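Local coordinates for protein transglutaminase-like enzymes, putative cysteine protease (PDB 3ISR) that probably acts as a cysteine hydrolase of the transglutaminase-like superfamily, although its substrate is not established, at residues R121-D126 with L187-C192; D126-L131 with S169-I174; A148-I153 with F229-L234; G162-Q167 with I174-G179. All coordinates share one frame; numbering follows the deposited sequence.

Interaction 1. Residues R121-D126 with L187-C192; sequences RYCQSD and LGIALC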
loop_
_atom_site.group_PDB
_atom_site.type_symbol
_atom_site.label_atom_id
_atom_site.label_comp_id
_atom_site.label_asym_id
_atom_site.label_seq_id
_atom_site.Cartn_x
_atom_site.Cartn_y
_atom_site.Cartn_z
ATOM N N ARG B 121 -4.607 -6.039 12.648
ATOM C CA ARG B 121 -4.994 -5.834 11.239
ATOM C C ARG B 121 -5.114 -4.360 10.810
ATOM O O ARG B 121 -4.540 -3.943 9.792
ATOM C CB ARG B 121 -6.303 -6.577 10.916
ATOM C CG ARG B 121 -6.918 -6.239 9.525
ATOM C CD ARG B 121 -6.012 -6.587 8.296
ATOM N NE ARG B 121 -6.730 -6.136 7.104
ATOM C CZ ARG B 121 -6.640 -4.920 6.565
ATOM N NH1 ARG B 121 -5.807 -4.005 7.065
ATOM N NH2 ARG B 121 -7.396 -4.611 5.513
ATOM N N TYR B 122 -5.881 -3.577 11.566
ATOM C CA TYR B 122 -6.156 -2.187 11.196
ATOM C C TYR B 122 -5.282 -1.172 11.919
ATOM O O TYR B 122 -5.490 0.025 11.781
ATOM C CB TYR B 122 -7.637 -1.879 11.471
ATOM C CG TYR B 122 -8.531 -2.828 10.716
ATOM C CD1 TYR B 122 -8.657 -2.736 9.325
ATOM C CD2 TYR B 122 -9.212 -3.852 11.382
ATOM C CE1 TYR B 122 -9.464 -3.648 8.618
ATOM C CE2 TYR B 122 -10.024 -4.751 10.698
ATOM C CZ TYR B 122 -10.137 -4.646 9.322
ATOM O OH TYR B 122 -10.952 -5.527 8.666
ATOM N N CYS B 123 -4.307 -1.648 12.703
ATOM C CA CYS B 123 -3.477 -0.754 13.518
ATOM C C CYS B 123 -2.014 -1.183 13.364
ATOM O O CYS B 123 -1.456 -1.890 14.225
ATOM C CB CYS B 123 -3.892 -0.791 14.996
ATOM S SG CYS B 123 -5.630 -0.443 15.311
ATOM N N GLN B 124 -1.402 -0.755 12.250
ATOM C CA GLN B 124 -0.027 -1.174 11.884
ATOM C C GLN B 124 0.996 -0.298 12.588
ATOM O O GLN B 124 1.715 0.516 11.967
ATOM C CB GLN B 124 0.160 -1.143 10.364
ATOM C CG GLN B 124 -0.910 -1.931 9.564
ATOM C CD GLN B 124 -2.022 -1.032 9.038
ATOM O OE1 GLN B 124 -2.459 -0.083 9.716
ATOM N NE2 GLN B 124 -2.483 -1.316 7.818
ATOM N N SER B 125 1.053 -0.462 13.906
ATOM C CA SER B 125 1.848 0.390 14.762
ATOM C C SER B 125 3.314 0.215 14.452
ATOM O O SER B 125 4.111 1.147 14.586
ATOM C CB SER B 125 1.568 0.077 16.244
ATOM O OG SER B 125 1.481 -1.327 16.472
ATOM N N ASP B 126 3.666 -0.976 13.985
ATOM C CA ASP B 126 5.051 -1.240 13.623
ATOM C C ASP B 126 5.508 -0.448 12.384
ATOM O O ASP B 126 6.695 -0.293 12.178
ATOM C CB ASP B 126 5.274 -2.757 13.436
ATOM C CG ASP B 126 4.402 -3.355 12.336
ATOM O OD1 ASP B 126 3.194 -3.063 12.282
ATOM O OD2 ASP B 126 4.939 -4.130 11.517
ATOM N N LEU B 187 -6.648 4.808 14.317
ATOM C CA LEU B 187 -5.452 5.634 14.247
ATOM C C LEU B 187 -4.880 6.039 15.622
ATOM O O LEU B 187 -3.666 5.980 15.834
ATOM C CB LEU B 187 -5.691 6.863 13.359
ATOM C CG LEU B 187 -4.477 7.771 13.158
ATOM C CD1 LEU B 187 -3.298 6.943 12.537
ATOM C CD2 LEU B 187 -4.868 8.958 12.251
ATOM N N GLY B 188 -5.742 6.379 16.566
ATOM C CA GLY B 188 -5.300 6.640 17.946
ATOM C C GLY B 188 -4.607 5.411 18.529
ATOM O O GLY B 188 -3.545 5.521 19.139
ATOM N N ILE B 189 -5.201 4.239 18.316
ATOM C CA ILE B 189 -4.628 2.978 18.835
ATOM C C ILE B 189 -3.257 2.741 18.223
ATOM O O ILE B 189 -2.289 2.459 18.940
ATOM C CB ILE B 189 -5.535 1.776 18.516
ATOM C CG1 ILE B 189 -6.826 1.849 19.330
ATOM C CG2 ILE B 189 -4.819 0.454 18.841
ATOM C CD1 ILE B 189 -7.952 1.024 18.724
ATOM N N ALA B 190 -3.157 2.886 16.903
ATOM C CA ALA B 190 -1.880 2.624 16.241
ATOM C C ALA B 190 -0.795 3.545 16.751
ATOM O O ALA B 190 0.314 3.105 16.994
ATOM C CB ALA B 190 -2.005 2.752 14.711
ATOM N N LEU B 191 -1.110 4.830 16.879
ATOM C CA LEU B 191 -0.116 5.797 17.344
ATOM C C LEU B 191 0.286 5.563 18.790
ATOM O O LEU B 191 1.459 5.696 19.130
ATOM C CB LEU B 191 -0.609 7.235 17.099
ATOM C CG LEU B 191 -0.730 7.650 15.619
ATOM C CD1 LEU B 191 -1.541 8.940 15.494
ATOM C CD2 LEU B 191 0.656 7.814 14.939
ATOM N N CYS B 192 -0.668 5.177 19.645
ATOM C CA CYS B 192 -0.319 4.794 21.030
ATOM C C CYS B 192 0.624 3.606 21.072
ATOM O O CYS B 192 1.656 3.646 21.736
ATOM C CB CYS B 192 -1.551 4.401 21.820
ATOM S SG CYS B 192 -2.547 5.778 22.352
#
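Cys123 and Ser125 lean on one side of the helical segment 187-192, where Ile189 and Ala190 receive them. The apolar contacts centre on Cys123. Its SG lies anti to the carbonyl carbon and beside the backbone N (chi1 -55°), which brings it 3.7 Å from CG2 of Ile189. That methyl is the branch of Ile189 set anti to its own backbone N. Behind the sulfur, CB of Cys123 is 4.0 Å from CB of Ala190, and the same alanine methyl also lies against CA of Cys123, so the small side chain admits the loop backbone. The chains come nearest at Ser125 and Ala190, with CA atoms 4.6 Å apart, and here CB of Ser125 rests 3.4 Å from the carbonyl O of Ala190. No hydrogen bond joins the two segments. The helix met here belongs to 181-194, the central helix of a transglutaminase-like fold; in this family its beginning usually carries the nucleophilic cysteine. Among polar contacts, the loop is shaped by an inverse gamma turn centred on Gln124, with a weak bond from Ser125 N to Cys123 O. CB of Gln124 points away from the helix, and its amide bonds instead to Ser169 OG and the backbone N of Phe171. Flat groups meet at the start of the loop, where CE1 of Tyr122 lies 3.7 Å above the guanidinium of Arg121, over its centre. Across the subunit interface, NH2 of that guanidinium pairs with the carboxylate of Asp126 of the second subunit.

Interaction 2. Residues D126-L131 with S169-I174; sequences DKLQKL and SAFDTI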
loop_
_atom_site.group_PDB
_atom_site.type_symbol
_atom_site.label_atom_id
_atom_site.label_comp_id
_atom_site.label_asym_id
_atom_site.label_seq_id
_atom_site.Cartn_x
_atom_site.Cartn_y
_atom_site.Cartn_z
ATOM N N ASP B 126 3.666 -0.976 13.985
ATOM C CA ASP B 126 5.051 -1.240 13.623
ATOM C C ASP B 126 5.508 -0.448 12.384
ATOM O O ASP B 126 6.695 -0.293 12.178
ATOM C CB ASP B 126 5.274 -2.757 13.436
ATOM C CG ASP B 126 4.402 -3.355 12.336
ATOM O OD1 ASP B 126 3.194 -3.063 12.282
ATOM O OD2 ASP B 126 4.939 -4.130 11.517
ATOM N N LYS B 127 4.586 0.032 11.553
ATOM C CA LYS B 127 4.965 0.856 10.392
ATOM C C LYS B 127 4.976 2.346 10.708
ATOM O O LYS B 127 5.291 3.181 9.844
ATOM C CB LYS B 127 4.025 0.601 9.217
ATOM C CG LYS B 127 4.158 -0.824 8.643
ATOM C CD LYS B 127 3.229 -1.032 7.451
ATOM C CE LYS B 127 3.989 -1.182 6.143
ATOM N NZ LYS B 127 3.089 -1.721 5.079
ATOM N N LEU B 128 4.604 2.674 11.932
ATOM C CA LEU B 128 4.408 4.082 12.310
ATOM C C LEU B 128 5.302 4.547 13.464
ATOM O O LEU B 128 5.095 5.629 14.002
ATOM C CB LEU B 128 2.917 4.321 12.639
ATOM C CG LEU B 128 1.941 4.136 11.471
ATOM C CD1 LEU B 128 0.483 4.218 11.933
ATOM C CD2 LEU B 128 2.197 5.161 10.369
ATOM N N GLN B 129 6.312 3.756 13.823
ATOM C CA GLN B 129 7.177 4.112 14.964
ATOM C C GLN B 129 7.961 5.430 14.770
ATOM O O GLN B 129 7.988 6.278 15.662
ATOM C CB GLN B 129 8.170 2.981 15.291
ATOM C CG GLN B 129 7.555 1.630 15.634
ATOM C CD GLN B 129 8.620 0.534 15.772
ATOM O OE1 GLN B 129 9.346 0.490 16.761
ATOM N NE2 GLN B 129 8.714 -0.351 14.769
ATOM N N LYS B 130 8.607 5.598 13.613
ATOM C CA LYS B 130 9.384 6.827 13.382
ATOM C C LYS B 130 8.495 8.029 13.360
ATOM O O LYS B 130 8.804 9.031 13.985
ATOM C CB LYS B 130 10.184 6.763 12.091
ATOM C CG LYS B 130 11.583 6.280 12.301
ATOM C CD LYS B 130 12.427 6.510 11.065
ATOM C CE LYS B 130 13.714 5.719 11.154
ATOM N NZ LYS B 130 14.525 6.162 12.333
ATOM N N LEU B 131 7.378 7.906 12.644
ATOM C CA LEU B 131 6.395 8.978 12.532
ATOM C C LEU B 131 5.873 9.388 13.902
ATOM O O LEU B 131 5.832 10.571 14.205
ATOM C CB LEU B 131 5.224 8.561 11.617
ATOM C CG LEU B 131 4.062 9.549 11.399
ATOM C CD1 LEU B 131 3.451 9.363 10.002
ATOM C CD2 LEU B 131 2.964 9.425 12.491
ATOM N N SER B 169 -7.420 1.137 7.193
ATOM C CA SER B 169 -6.650 0.938 8.422
ATOM C C SER B 169 -6.007 2.238 8.850
ATOM O O SER B 169 -6.001 3.227 8.101
ATOM C CB SER B 169 -5.541 -0.093 8.154
ATOM O OG SER B 169 -4.597 0.401 7.197
ATOM N N ALA B 170 -5.401 2.226 10.037
ATOM C CA ALA B 170 -4.643 3.359 10.512
ATOM C C ALA B 170 -3.586 3.812 9.498
ATOM O O ALA B 170 -3.373 5.015 9.336
ATOM C CB ALA B 170 -3.968 3.049 11.843
ATOM N N PHE B 171 -2.913 2.857 8.858
ATOM C CA PHE B 171 -1.858 3.198 7.900
ATOM C C PHE B 171 -2.410 3.991 6.716
ATOM O O PHE B 171 -1.715 4.843 6.170
ATOM C CB PHE B 171 -1.099 1.945 7.431
ATOM C CG PHE B 171 0.174 2.243 6.694
ATOM C CD1 PHE B 171 1.303 2.713 7.373
ATOM C CD2 PHE B 171 0.240 2.070 5.316
ATOM C CE1 PHE B 171 2.492 3.000 6.676
ATOM C CE2 PHE B 171 1.434 2.343 4.620
ATOM C CZ PHE B 171 2.556 2.805 5.316
ATOM N N ASP B 172 -3.660 3.726 6.344
ATOM C CA ASP B 172 -4.323 4.487 5.287
ATOM C C ASP B 172 -4.714 5.870 5.784
ATOM O O ASP B 172 -4.447 6.875 5.118
ATOM C CB ASP B 172 -5.558 3.759 4.780
ATOM C CG ASP B 172 -5.247 2.367 4.306
ATOM O OD1 ASP B 172 -4.227 2.197 3.605
ATOM O OD2 ASP B 172 -6.026 1.447 4.631
ATOM N N THR B 173 -5.325 5.927 6.963
ATOM C CA THR B 173 -5.897 7.181 7.462
ATOM C C THR B 173 -4.808 8.221 7.701
ATOM O O THR B 173 -5.044 9.417 7.540
ATOM C CB THR B 173 -6.744 6.932 8.748
ATOM O OG1 THR B 173 -7.755 5.971 8.438
ATOM C CG2 THR B 173 -7.435 8.219 9.224
ATOM N N ILE B 174 -3.605 7.769 8.054
ATOM C CA ILE B 174 -2.527 8.692 8.364
ATOM C C ILE B 174 -2.160 9.564 7.132
ATOM O O ILE B 174 -1.670 10.681 7.285
ATOM C CB ILE B 174 -1.299 7.974 9.049
ATOM C CG1 ILE B 174 -0.365 8.954 9.777
ATOM C CG2 ILE B 174 -0.486 7.175 8.053
ATOM C CD1 ILE B 174 -1.022 9.819 10.845
#
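Lys127 and Phe171 mark the nearest backbone approach, their CA atoms 7.6 Å apart, so side chains bridge the gap between a 3-10 turn that runs into helix 129-136 and the N-terminal part of helix 170-176. Leu128 and Ser169 occupy the N-cap positions of these two helices. At the N-terminal end of 170-176, Ser169 N donates to Asp172 OD2 at 2.9 Å. Lys127 lies across the ring of Phe171 at about a right angle: its CB is 3.8 Å from CE1, while CD makes a CH-pi contact over one face, offset toward the rim. The chain bends at chi3 (112°), and NZ stands 4.7 Å from the ring centroid, 20° off the normal, in a cation-pi interaction. This helical pair belongs to the transglutaminase-like domain, and helix 181-194 backs it, with Ala190 touching Leu128 and Leu191 touching Leu131. Inward from the lysine, the CD2 methyl of Leu128 reaches both Phe171 CD1, at 4.0 Å, and Ile174 CG2, at 4.1 Å. CD1 of Leu131 passes Ile174 CG1 in the opposite direction at 3.8 Å. Thr175 of the third subunit packs on Phe171 and Ile174.

Interaction 3. Residues A148-I153 with F229-L234; sequences AITDWI and FDATRL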
loop_
_atom_site.group_PDB
_atom_site.type_symbol
_atom_site.label_atom_id
_atom_site.label_comp_id
_atom_site.label_asym_id
_atom_site.label_seq_id
_atom_site.Cartn_x
_atom_site.Cartn_y
_atom_site.Cartn_z
ATOM N N ALA B 148 -2.392 14.315 23.399
ATOM C CA ALA B 148 -1.841 15.002 22.232
ATOM C C ALA B 148 -2.108 14.231 20.936
ATOM O O ALA B 148 -2.323 14.842 19.872
ATOM C CB ALA B 148 -0.352 15.242 22.389
ATOM N N ILE B 149 -2.059 12.902 21.029
ATOM C CA ILE B 149 -2.379 12.049 19.888
ATOM C C ILE B 149 -3.823 12.306 19.472
ATOM O O ILE B 149 -4.115 12.531 18.288
ATOM C CB ILE B 149 -2.157 10.543 20.218
ATOM C CG1 ILE B 149 -0.657 10.240 20.224
ATOM C CG2 ILE B 149 -2.898 9.613 19.184
ATOM C CD1 ILE B 149 -0.305 8.878 20.810
ATOM N N THR B 150 -4.705 12.321 20.469
ATOM C CA THR B 150 -6.140 12.448 20.272
ATOM C C THR B 150 -6.449 13.809 19.670
ATOM O O THR B 150 -7.263 13.923 18.740
ATOM C CB THR B 150 -6.869 12.235 21.626
ATOM O OG1 THR B 150 -6.570 10.913 22.102
ATOM C CG2 THR B 150 -8.362 12.361 21.466
ATOM N N ASP B 151 -5.791 14.843 20.186
ATOM C CA ASP B 151 -6.000 16.190 19.674
ATOM C C ASP B 151 -5.413 16.344 18.259
ATOM O O ASP B 151 -6.038 16.968 17.389
ATOM C CB ASP B 151 -5.435 17.247 20.641
ATOM C CG ASP B 151 -6.248 17.358 21.947
ATOM O OD1 ASP B 151 -7.402 16.842 22.007
ATOM O OD2 ASP B 151 -5.729 17.969 22.920
ATOM N N TRP B 152 -4.233 15.772 18.019
ATOM C CA TRP B 152 -3.658 15.813 16.671
ATOM C C TRP B 152 -4.632 15.198 15.646
ATOM O O TRP B 152 -4.873 15.778 14.605
ATOM C CB TRP B 152 -2.286 15.120 16.605
ATOM C CG TRP B 152 -1.638 15.298 15.263
ATOM C CD1 TRP B 152 -0.791 16.297 14.884
ATOM C CD2 TRP B 152 -1.840 14.475 14.099
ATOM N NE1 TRP B 152 -0.433 16.136 13.564
ATOM C CE2 TRP B 152 -1.075 15.034 13.056
ATOM C CE3 TRP B 152 -2.596 13.321 13.846
ATOM C CZ2 TRP B 152 -1.027 14.466 11.772
ATOM C CZ3 TRP B 152 -2.559 12.758 12.563
ATOM C CH2 TRP B 152 -1.784 13.342 11.542
ATOM N N ILE B 153 -5.208 14.040 15.964
ATOM C CA ILE B 153 -6.136 13.378 15.046
ATOM C C ILE B 153 -7.354 14.269 14.787
ATOM O O ILE B 153 -7.771 14.451 13.645
ATOM C CB ILE B 153 -6.564 11.993 15.576
ATOM C CG1 ILE B 153 -5.343 11.063 15.625
ATOM C CG2 ILE B 153 -7.676 11.388 14.698
ATOM C CD1 ILE B 153 -5.571 9.756 16.409
ATOM N N PHE B 229 -10.610 7.608 25.276
ATOM C CA PHE B 229 -10.292 8.781 24.445
ATOM C C PHE B 229 -11.111 8.707 23.168
ATOM O O PHE B 229 -11.385 7.622 22.679
ATOM C CB PHE B 229 -8.820 8.788 24.042
ATOM C CG PHE B 229 -7.877 9.036 25.182
ATOM C CD1 PHE B 229 -7.441 10.323 25.469
ATOM C CD2 PHE B 229 -7.422 7.975 25.964
ATOM C CE1 PHE B 229 -6.554 10.558 26.542
ATOM C CE2 PHE B 229 -6.552 8.196 27.043
ATOM C CZ PHE B 229 -6.117 9.488 27.329
ATOM N N ASP B 230 -11.470 9.852 22.602
ATOM C CA ASP B 230 -12.269 9.845 21.378
ATOM C C ASP B 230 -11.875 11.037 20.540
ATOM O O ASP B 230 -12.321 12.147 20.796
ATOM C CB ASP B 230 -13.774 9.884 21.710
ATOM C CG ASP B 230 -14.656 9.979 20.479
ATOM O OD1 ASP B 230 -14.168 9.871 19.339
ATOM O OD2 ASP B 230 -15.878 10.192 20.646
ATOM N N ALA B 231 -11.043 10.794 19.534
ATOM C CA ALA B 231 -10.529 11.856 18.689
ATOM C C ALA B 231 -11.569 12.495 17.785
ATOM O O ALA B 231 -11.285 13.543 17.204
ATOM C CB ALA B 231 -9.324 11.370 17.866
ATOM N N THR B 232 -12.765 11.911 17.667
ATOM C CA THR B 232 -13.819 12.577 16.868
ATOM C C THR B 232 -14.407 13.776 17.598
ATOM O O THR B 232 -14.965 14.674 16.970
ATOM C CB THR B 232 -15.014 11.651 16.482
ATOM O OG1 THR B 232 -15.762 11.305 17.658
ATOM C CG2 THR B 232 -14.532 10.388 15.750
ATOM N N ARG B 233 -14.302 13.757 18.925
ATOM C CA ARG B 233 -14.968 14.716 19.818
ATOM C C ARG B 233 -16.484 14.805 19.628
ATOM O O ARG B 233 -17.080 15.839 19.925
ATOM C CB ARG B 233 -14.357 16.112 19.682
ATOM C CG ARG B 233 -12.934 16.193 20.162
ATOM C CD ARG B 233 -12.425 17.614 20.012
ATOM N NE ARG B 233 -11.014 17.703 20.362
ATOM C CZ ARG B 233 -10.283 18.807 20.270
ATOM N NH1 ARG B 233 -8.999 18.768 20.606
ATOM N NH2 ARG B 233 -10.829 19.944 19.841
ATOM N N LEU B 234 -17.110 13.742 19.130
ATOM C CA LEU B 234 -18.542 13.810 18.846
ATOM C C LEU B 234 -19.453 13.619 20.059
ATOM O O LEU B 234 -20.589 14.078 20.036
ATOM C CB LEU B 234 -18.935 12.805 17.766
ATOM C CG LEU B 234 -18.547 13.172 16.331
ATOM C CD1 LEU B 234 -18.636 11.942 15.471
ATOM C CD2 LEU B 234 -19.439 14.289 15.765
HETATM O O HOH W 1 -9.573 15.422 20.745
#
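Asp151 and Arg233 form the polar link of this contact. NH1 of Arg233 donates to OD1 of Asp151 at 2.9 Å in a salt bridge with an N-H...O angle of 155°. The oxygen lies near the guanidinium plane, but the nitrogen stands above the carboxylate plane, and the two flat groups are 90° apart. A water bridges the same pair: it accepts from Arg233 NE at 2.7 Å and donates to Asp151 OD1 at 2.9 Å, so OD1 serves two donors. The same water also bonds weakly to Thr150 O. Thr150 OG1 is hydrogen-bonded to the carbonyl O of Val146 in its own helix, and it lies 3.5 Å from Phe229 CD1. Its CG2 faces the backbone of Ala231, whose CB fits against Thr150 O and Ile153 CG2, the latter at 3.6 Å. Thr232 N donates to Asp230 OD1, closing an Asx turn inside a type I beta turn, and Thr232 OG1 donates to that oxygen from the same face; OG1 in turn accepts from Leu234 N in an ST turn. OD2 of Asp230 bonds to His215 NE2, consistent with the His-Asp pair of the Cys-His-Asp triad of the family. Helix 142-156 packs on the loop after strand 225-229, whose Phe229 pairs with Phe218 of strand 215-222, and its Ile153 also touches helix 181-194.

Interaction 4. Residues G162-Q167 with I174-G179; sequences GSTNSQ and ITERAG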
loop_
_atom_site.group_PDB
_atom_site.type_symbol
_atom_site.label_atom_id
_atom_site.label_comp_id
_atom_site.label_asym_id
_atom_site.label_seq_id
_atom_site.Cartn_x
_atom_site.Cartn_y
_atom_site.Cartn_z
ATOM N N GLY B 162 -18.741 8.083 4.563
ATOM C CA GLY B 162 -18.579 7.405 3.279
ATOM C C GLY B 162 -17.213 7.505 2.620
ATOM O O GLY B 162 -17.049 7.078 1.479
ATOM N N SER B 163 -16.236 8.077 3.317
ATOM C CA SER B 163 -14.905 8.257 2.751
ATOM C C SER B 163 -14.021 7.003 2.883
ATOM O O SER B 163 -12.963 6.921 2.254
ATOM C CB SER B 163 -14.199 9.443 3.426
ATOM O OG SER B 163 -14.111 9.236 4.836
ATOM N N THR B 164 -14.446 6.051 3.718
ATOM C CA THR B 164 -13.664 4.828 3.985
ATOM C C THR B 164 -14.538 3.572 3.887
ATOM O O THR B 164 -15.736 3.673 3.647
ATOM C CB THR B 164 -13.005 4.882 5.388
ATOM O OG1 THR B 164 -14.023 5.046 6.380
ATOM C CG2 THR B 164 -12.037 6.061 5.488
ATOM N N ASN B 165 -13.931 2.393 4.078
ATOM C CA ASN B 165 -14.649 1.134 4.073
ATOM C C ASN B 165 -14.043 0.182 5.103
ATOM O O ASN B 165 -13.168 0.581 5.876
ATOM C CB ASN B 165 -14.666 0.509 2.663
ATOM C CG ASN B 165 -13.263 0.274 2.091
ATOM O OD1 ASN B 165 -12.318 -0.073 2.808
ATOM N ND2 ASN B 165 -13.135 0.450 0.785
ATOM N N SER B 166 -14.499 -1.066 5.123
ATOM C CA SER B 166 -14.055 -1.979 6.174
ATOM C C SER B 166 -12.575 -2.366 6.027
ATOM O O SER B 166 -11.954 -2.834 6.984
ATOM C CB SER B 166 -14.946 -3.220 6.231
ATOM O OG SER B 166 -14.740 -4.019 5.081
ATOM N N GLN B 167 -12.009 -2.162 4.842
ATOM C CA GLN B 167 -10.593 -2.491 4.607
ATOM C C GLN B 167 -9.629 -1.422 5.102
ATOM O O GLN B 167 -8.440 -1.693 5.297
ATOM C CB GLN B 167 -10.333 -2.789 3.116
ATOM C CG GLN B 167 -11.050 -4.046 2.613
ATOM C CD GLN B 167 -10.657 -4.417 1.179
ATOM O OE1 GLN B 167 -9.831 -3.750 0.549
ATOM N NE2 GLN B 167 -11.238 -5.500 0.670
ATOM N N ILE B 174 -3.605 7.769 8.054
ATOM C CA ILE B 174 -2.527 8.692 8.364
ATOM C C ILE B 174 -2.160 9.564 7.132
ATOM O O ILE B 174 -1.670 10.681 7.285
ATOM C CB ILE B 174 -1.299 7.974 9.049
ATOM C CG1 ILE B 174 -0.365 8.954 9.777
ATOM C CG2 ILE B 174 -0.486 7.175 8.053
ATOM C CD1 ILE B 174 -1.022 9.819 10.845
ATOM N N THR B 175 -2.397 9.053 5.918
ATOM C CA THR B 175 -2.171 9.830 4.694
ATOM C C THR B 175 -3.468 10.316 4.074
ATOM O O THR B 175 -3.484 11.387 3.473
ATOM C CB THR B 175 -1.399 9.032 3.604
ATOM O OG1 THR B 175 -2.082 7.795 3.352
ATOM C CG2 THR B 175 0.018 8.739 4.071
ATOM N N GLU B 176 -4.547 9.539 4.221
ATOM C CA GLU B 176 -5.842 9.900 3.607
ATOM C C GLU B 176 -6.449 11.110 4.314
ATOM O O GLU B 176 -7.056 11.970 3.669
ATOM C CB GLU B 176 -6.837 8.711 3.636
ATOM C CG GLU B 176 -6.643 7.739 2.480
ATOM C CD GLU B 176 -7.372 6.379 2.640
ATOM O OE1 GLU B 176 -8.371 6.247 3.418
ATOM O OE2 GLU B 176 -6.924 5.442 1.946
ATOM N N ARG B 177 -6.293 11.150 5.637
ATOM C CA ARG B 177 -6.756 12.272 6.488
ATOM C C ARG B 177 -8.263 12.497 6.440
ATOM O O ARG B 177 -8.735 13.630 6.605
ATOM C CB ARG B 177 -6.035 13.574 6.130
ATOM C CG ARG B 177 -4.496 13.510 6.220
ATOM C CD ARG B 177 -4.016 13.094 7.610
ATOM N NE ARG B 177 -2.575 13.331 7.775
ATOM C CZ ARG B 177 -2.046 14.535 8.000
ATOM N NH1 ARG B 177 -2.828 15.599 8.122
ATOM N NH2 ARG B 177 -0.732 14.683 8.114
ATOM N N ALA B 178 -9.007 11.426 6.200
ATOM C CA ALA B 178 -10.455 11.464 6.270
ATOM C C ALA B 178 -10.986 10.109 6.745
ATOM O O ALA B 178 -10.431 9.064 6.416
ATOM C CB ALA B 178 -11.043 11.833 4.899
ATOM N N GLY B 179 -12.057 10.115 7.527
ATOM C CA GLY B 179 -12.630 8.862 7.983
ATOM C C GLY B 179 -13.821 9.124 8.876
ATOM O O GLY B 179 -14.306 10.262 8.954
#
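Thr164 and Glu176 bring a methyl to a carboxylate, CG2 of the threonine standing 4.2 Å from OE1. The other flat group at this helix end, the guanidinium of Arg177, is met at its edge by the carbonyl of Ile174: NE donates to Ile174 O at 2.8 Å, with the oxygen in the guanidinium plane but the nitrogen 42° above the carbonyl plane. NH1 of Arg177 bonds to Asn156 O, and NH2 forms a salt bridge with Glu135 of the third subunit. The setting is a beta-alpha-beta connection: strands 158-159 and 178-179 run parallel, helix 170-176 lies between them in the chain, and 162-167 belongs to the loop leading into that helix. Just past the helix, Arg177 takes a positive phi of 61°, where the chain passes into strand 178-179. There the loop packs mainly against backbone atoms. CG2 of Thr164 comes within 3.5 Å of Ala178 O and 3.8 Å of Gly179 CA. The threonine's OG1, set between its backbone N and carbonyl carbon, bonds to Asp183 OD2 at the start of the next helix. No hydrogen bond crosses the contact. Further along the loop, Asn165 OD1 accepts from Gln167 N in an Asx turn. OG of Ser163 approaches Gly179 N to 3.5 Å at too poor an angle for a bond and is instead hydrogen-bonded to the carbonyl O of Ile160.

From the N terminus, the loop 121-126 opens interaction 1 and passes through the shared Asp126 into interaction 2, which begins helix 129-136. Helix 142-156 then opens interaction 3, and the loop 162-167 opens interaction 4. Helix 170-176 closes interaction 2 and, through the shared Ile174, runs into the segment that closes interaction 4. Interaction 1 closes on helix 181-194, and interaction 3 last, beyond strand 225-229. Interactions 2 and 4 therefore nest within interaction 1 but cross each other; interaction 4 also nests within interaction 3, which interactions 1 and 2 cross. Together they tie the helices to the two-stranded parallel sheet and to the four-stranded antiparallel sheet containing 215-222.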